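Local coordinates for lipoprotein (PDB 3U6G) that is of unknown function but adopts an immunoglobulin-like beta fold and, as a PLAT/LH2 and C2-like lipoprotein, may bind calcium, at residues F71-S79 / L115-K124. Sequence-based numbering, arbitrary orientation. Where two conformers were deposited one is given.
Sequences FMTCAGSVS and LIETFSVSTK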
loop_
_atom_site.group_PDB
_atom_site.type_symbol
_atom_site.label_atom_id
_atom_site.label_comp_id
_atom_site.label_asym_id
_atom_site.label_seq_id
_atom_site.Cartn_x
_atom_site.Cartn_y
_atom_site.Cartn_z
ATOM N N PHE A 71 -4.032 11.491 -3.579
ATOM C CA PHE A 71 -2.946 10.572 -3.335
ATOM C C PHE A 71 -3.338 9.178 -3.787
ATOM O O PHE A 71 -4.482 8.774 -3.616
ATOM C CB PHE A 71 -2.660 10.539 -1.842
ATOM C CG PHE A 71 -1.513 9.652 -1.433
ATOM C CD1 PHE A 71 -0.216 9.925 -1.837
ATOM C CD2 PHE A 71 -1.732 8.576 -0.588
ATOM C CE1 PHE A 71 0.851 9.120 -1.443
ATOM C CE2 PHE A 71 -0.665 7.758 -0.173
ATOM C CZ PHE A 71 0.632 8.045 -0.599
HETATM N N MSE A 72 -2.371 8.449 -4.350
HETATM C CA MSE A 72 -2.540 7.063 -4.741
HETATM C C MSE A 72 -1.189 6.377 -4.575
HETATM O O MSE A 72 -0.154 6.984 -4.811
HETATM C CB MSE A 72 -3.058 6.935 -6.187
HETATM C CG MSE A 72 -3.709 5.523 -6.635
HETATM SE SE MSE A 72 -4.001 5.575 -8.440
HETATM C CE MSE A 72 -5.236 4.102 -8.480
ATOM N N THR A 73 -1.230 5.131 -4.126
ATOM C CA THR A 73 -0.041 4.320 -3.825
ATOM C C THR A 73 -0.152 2.932 -4.410
ATOM O O THR A 73 -1.258 2.389 -4.487
ATOM C CB THR A 73 0.089 4.079 -2.309
ATOM O OG1 THR A 73 -1.124 3.489 -1.795
ATOM C CG2 THR A 73 0.362 5.368 -1.597
ATOM N N CYS A 74 0.982 2.344 -4.778
ATOM C CA CYS A 74 1.059 0.975 -5.229
ATOM C C CYS A 74 2.258 0.356 -4.536
ATOM O O CYS A 74 3.384 0.864 -4.668
ATOM C CB CYS A 74 1.248 0.922 -6.751
ATOM S SG CYS A 74 1.493 -0.748 -7.419
ATOM N N ALA A 75 1.995 -0.701 -3.773
ATOM C CA ALA A 75 3.037 -1.507 -3.128
ATOM C C ALA A 75 3.037 -2.886 -3.733
ATOM O O ALA A 75 1.997 -3.494 -3.928
ATOM C CB ALA A 75 2.811 -1.596 -1.610
ATOM N N GLY A 76 4.216 -3.395 -4.038
ATOM C CA GLY A 76 4.306 -4.681 -4.688
ATOM C C GLY A 76 5.355 -5.607 -4.119
ATOM O O GLY A 76 6.290 -5.185 -3.450
ATOM N N SER A 77 5.157 -6.886 -4.408
ATOM C CA SER A 77 6.177 -7.877 -4.108
ATOM C C SER A 77 6.439 -8.714 -5.333
ATOM O O SER A 77 5.553 -8.984 -6.150
ATOM C CB SER A 77 5.788 -8.786 -2.943
ATOM O OG SER A 77 4.724 -9.627 -3.317
ATOM N N VAL A 78 7.703 -9.088 -5.460
ATOM C CA VAL A 78 8.186 -9.916 -6.540
ATOM C C VAL A 78 8.918 -11.069 -5.894
ATOM O O VAL A 78 9.793 -10.849 -5.068
ATOM C CB VAL A 78 9.153 -9.132 -7.454
ATOM C CG1 VAL A 78 9.763 -10.048 -8.515
ATOM C CG2 VAL A 78 8.422 -7.946 -8.091
ATOM N N SER A 79 8.550 -12.294 -6.260
ATOM C CA SER A 79 9.176 -13.463 -5.673
ATOM C C SER A 79 9.427 -14.554 -6.704
ATOM O O SER A 79 8.755 -14.621 -7.734
ATOM C CB SER A 79 8.314 -13.994 -4.531
ATOM O OG SER A 79 7.029 -14.361 -5.003
ATOM N N LEU A 115 14.153 -15.619 -4.126
ATOM C CA LEU A 115 14.095 -14.178 -4.406
ATOM C C LEU A 115 12.809 -13.605 -3.815
ATOM O O LEU A 115 11.728 -14.105 -4.095
ATOM C CB LEU A 115 14.138 -13.918 -5.914
ATOM C CG LEU A 115 14.219 -12.456 -6.397
ATOM C CD1 LEU A 115 15.049 -12.360 -7.667
ATOM C CD2 LEU A 115 12.851 -11.819 -6.628
ATOM N N ILE A 116 12.962 -12.589 -2.971
ATOM C CA ILE A 116 11.840 -11.825 -2.437
ATOM C C ILE A 116 12.234 -10.352 -2.443
ATOM O O ILE A 116 13.177 -9.949 -1.747
ATOM C CB ILE A 116 11.437 -12.290 -1.000
ATOM C CG1 ILE A 116 10.492 -11.276 -0.340
ATOM C CG2 ILE A 116 12.671 -12.509 -0.122
ATOM C CD1 ILE A 116 9.232 -11.003 -1.128
ATOM N N GLU A 117 11.519 -9.549 -3.225
ATOM C CA GLU A 117 11.805 -8.132 -3.282
ATOM C C GLU A 117 10.495 -7.373 -3.214
ATOM O O GLU A 117 9.449 -7.911 -3.552
ATOM C CB GLU A 117 12.541 -7.786 -4.569
ATOM C CG GLU A 117 13.842 -8.560 -4.755
ATOM C CD GLU A 117 14.948 -8.128 -3.806
ATOM O OE1 GLU A 117 14.855 -7.029 -3.220
ATOM O OE2 GLU A 117 15.938 -8.876 -3.679
ATOM N N THR A 118 10.562 -6.127 -2.769
ATOM C CA THR A 118 9.365 -5.301 -2.670
ATOM C C THR A 118 9.621 -3.933 -3.282
ATOM O O THR A 118 10.770 -3.512 -3.451
ATOM C CB THR A 118 8.901 -5.164 -1.195
ATOM O OG1 THR A 118 9.883 -4.453 -0.417
ATOM C CG2 THR A 118 8.632 -6.532 -0.587
ATOM N N PHE A 119 8.538 -3.235 -3.593
ATOM C CA PHE A 119 8.647 -1.906 -4.140
ATOM C C PHE A 119 7.432 -1.100 -3.771
ATOM O O PHE A 119 6.382 -1.663 -3.403
ATOM C CB PHE A 119 8.830 -1.963 -5.657
ATOM C CG PHE A 119 7.680 -2.607 -6.412
ATOM C CD1 PHE A 119 6.508 -1.902 -6.667
ATOM C CD2 PHE A 119 7.797 -3.903 -6.912
ATOM C CE1 PHE A 119 5.458 -2.495 -7.372
ATOM C CE2 PHE A 119 6.759 -4.496 -7.617
ATOM C CZ PHE A 119 5.584 -3.793 -7.849
ATOM N N SER A 120 7.577 0.215 -3.874
ATOM C CA SER A 120 6.466 1.116 -3.632
ATOM C C SER A 120 6.624 2.354 -4.485
ATOM O O SER A 120 7.731 2.844 -4.670
ATOM C CB SER A 120 6.392 1.519 -2.150
ATOM O OG SER A 120 5.214 2.257 -1.862
ATOM N N VAL A 121 5.510 2.837 -5.010
ATOM C CA VAL A 121 5.482 4.128 -5.681
ATOM C C VAL A 121 4.163 4.813 -5.409
ATOM O O VAL A 121 3.133 4.166 -5.236
ATOM C CB VAL A 121 5.743 3.998 -7.198
ATOM C CG1 VAL A 121 4.637 3.279 -7.881
ATOM C CG2 VAL A 121 5.997 5.384 -7.832
ATOM N N SER A 122 4.198 6.137 -5.356
ATOM C CA SER A 122 2.986 6.898 -5.148
ATOM C C SER A 122 2.950 8.101 -6.065
ATOM O O SER A 122 3.926 8.397 -6.777
ATOM C CB SER A 122 2.907 7.360 -3.695
ATOM O OG SER A 122 3.761 8.462 -3.484
ATOM N N THR A 123 1.830 8.810 -6.013
ATOM C CA THR A 123 1.651 10.017 -6.804
ATOM C C THR A 123 1.948 11.296 -5.991
ATOM O O THR A 123 1.661 12.390 -6.441
ATOM C CB THR A 123 0.234 10.057 -7.402
ATOM O OG1 THR A 123 -0.706 9.937 -6.336
ATOM C CG2 THR A 123 0.020 8.894 -8.389
ATOM N N LYS A 124 2.526 11.157 -4.803
ATOM C CA LYS A 124 3.019 12.319 -4.050
ATOM C C LYS A 124 4.326 12.823 -4.658
ATOM O O LYS A 124 5.200 12.024 -5.008
ATOM C CB LYS A 124 3.252 11.934 -2.580
ATOM C CG LYS A 124 3.841 13.033 -1.706
ATOM C CD LYS A 124 4.179 12.521 -0.312
ATOM C CE LYS A 124 5.010 13.535 0.460
ATOM N NZ LYS A 124 5.107 13.181 1.904
#
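Phe119 lies with its ring flat over Gly76, an aromatic-glycine pair between neighbouring antiparallel strands 71-80 and 115-122 of this immunoglobulin-like domain. Gly76 CA sits 3.7 Å from the centroid of the Phe119 ring, 18° off the ring normal, a CH-pi contact over the face. The ring gets there because CG is tucked between its own backbone N and carbonyl carbon (chi1 61°), which swings it across to the other strand; Gly76, with no CB, leaves room for it. At the ring's rim, Val78 CG2 meets Phe119 CE2 in plane at 3.9 Å, and Cys74 SG comes to the ring edge near Phe119 CE1. An alanine in place of Phe119 would probably leave Gly76 uncovered on this face and open a gap between Cys74 and Val78. Beyond the ring, the Val78 and Leu115 side chains lie side by side, pointing the same way, with Val78 CG1 4.0 Å from Leu115 CD2.

Paired backbone bonds tie Cys74 to Val121, Gly76 to Phe119 and Val78 to Glu117; that from Gly76 N to Phe119 O is 2.8 Å long and nearly straight at the hydrogen. Where strand 115-122 ends, Thr123 N still reaches Met72 O, and Thr123 OG1 takes a weak bond from Met72 N (3.0 Å) while also bonding His10. Ser122 OG accepts from Lys124 N at 3.2 Å, an ST turn, and Ser122 CB packs 3.5 Å from Phe71 CE1.

The Phe119 face of the sheet looks into the core: Phe119 and Val121 touch Val92 of strand 87-96, Phe119 also meets Leu104 of strand 99-109, and Cys74 reaches Ile12 and Ile14 of strand 10-18. On the other face, Ala75 and Thr118 pack against Thr73 and Phe71 of the second subunit. Within the sheet, strand 71-80 is paired along its other edge with strand 24-33.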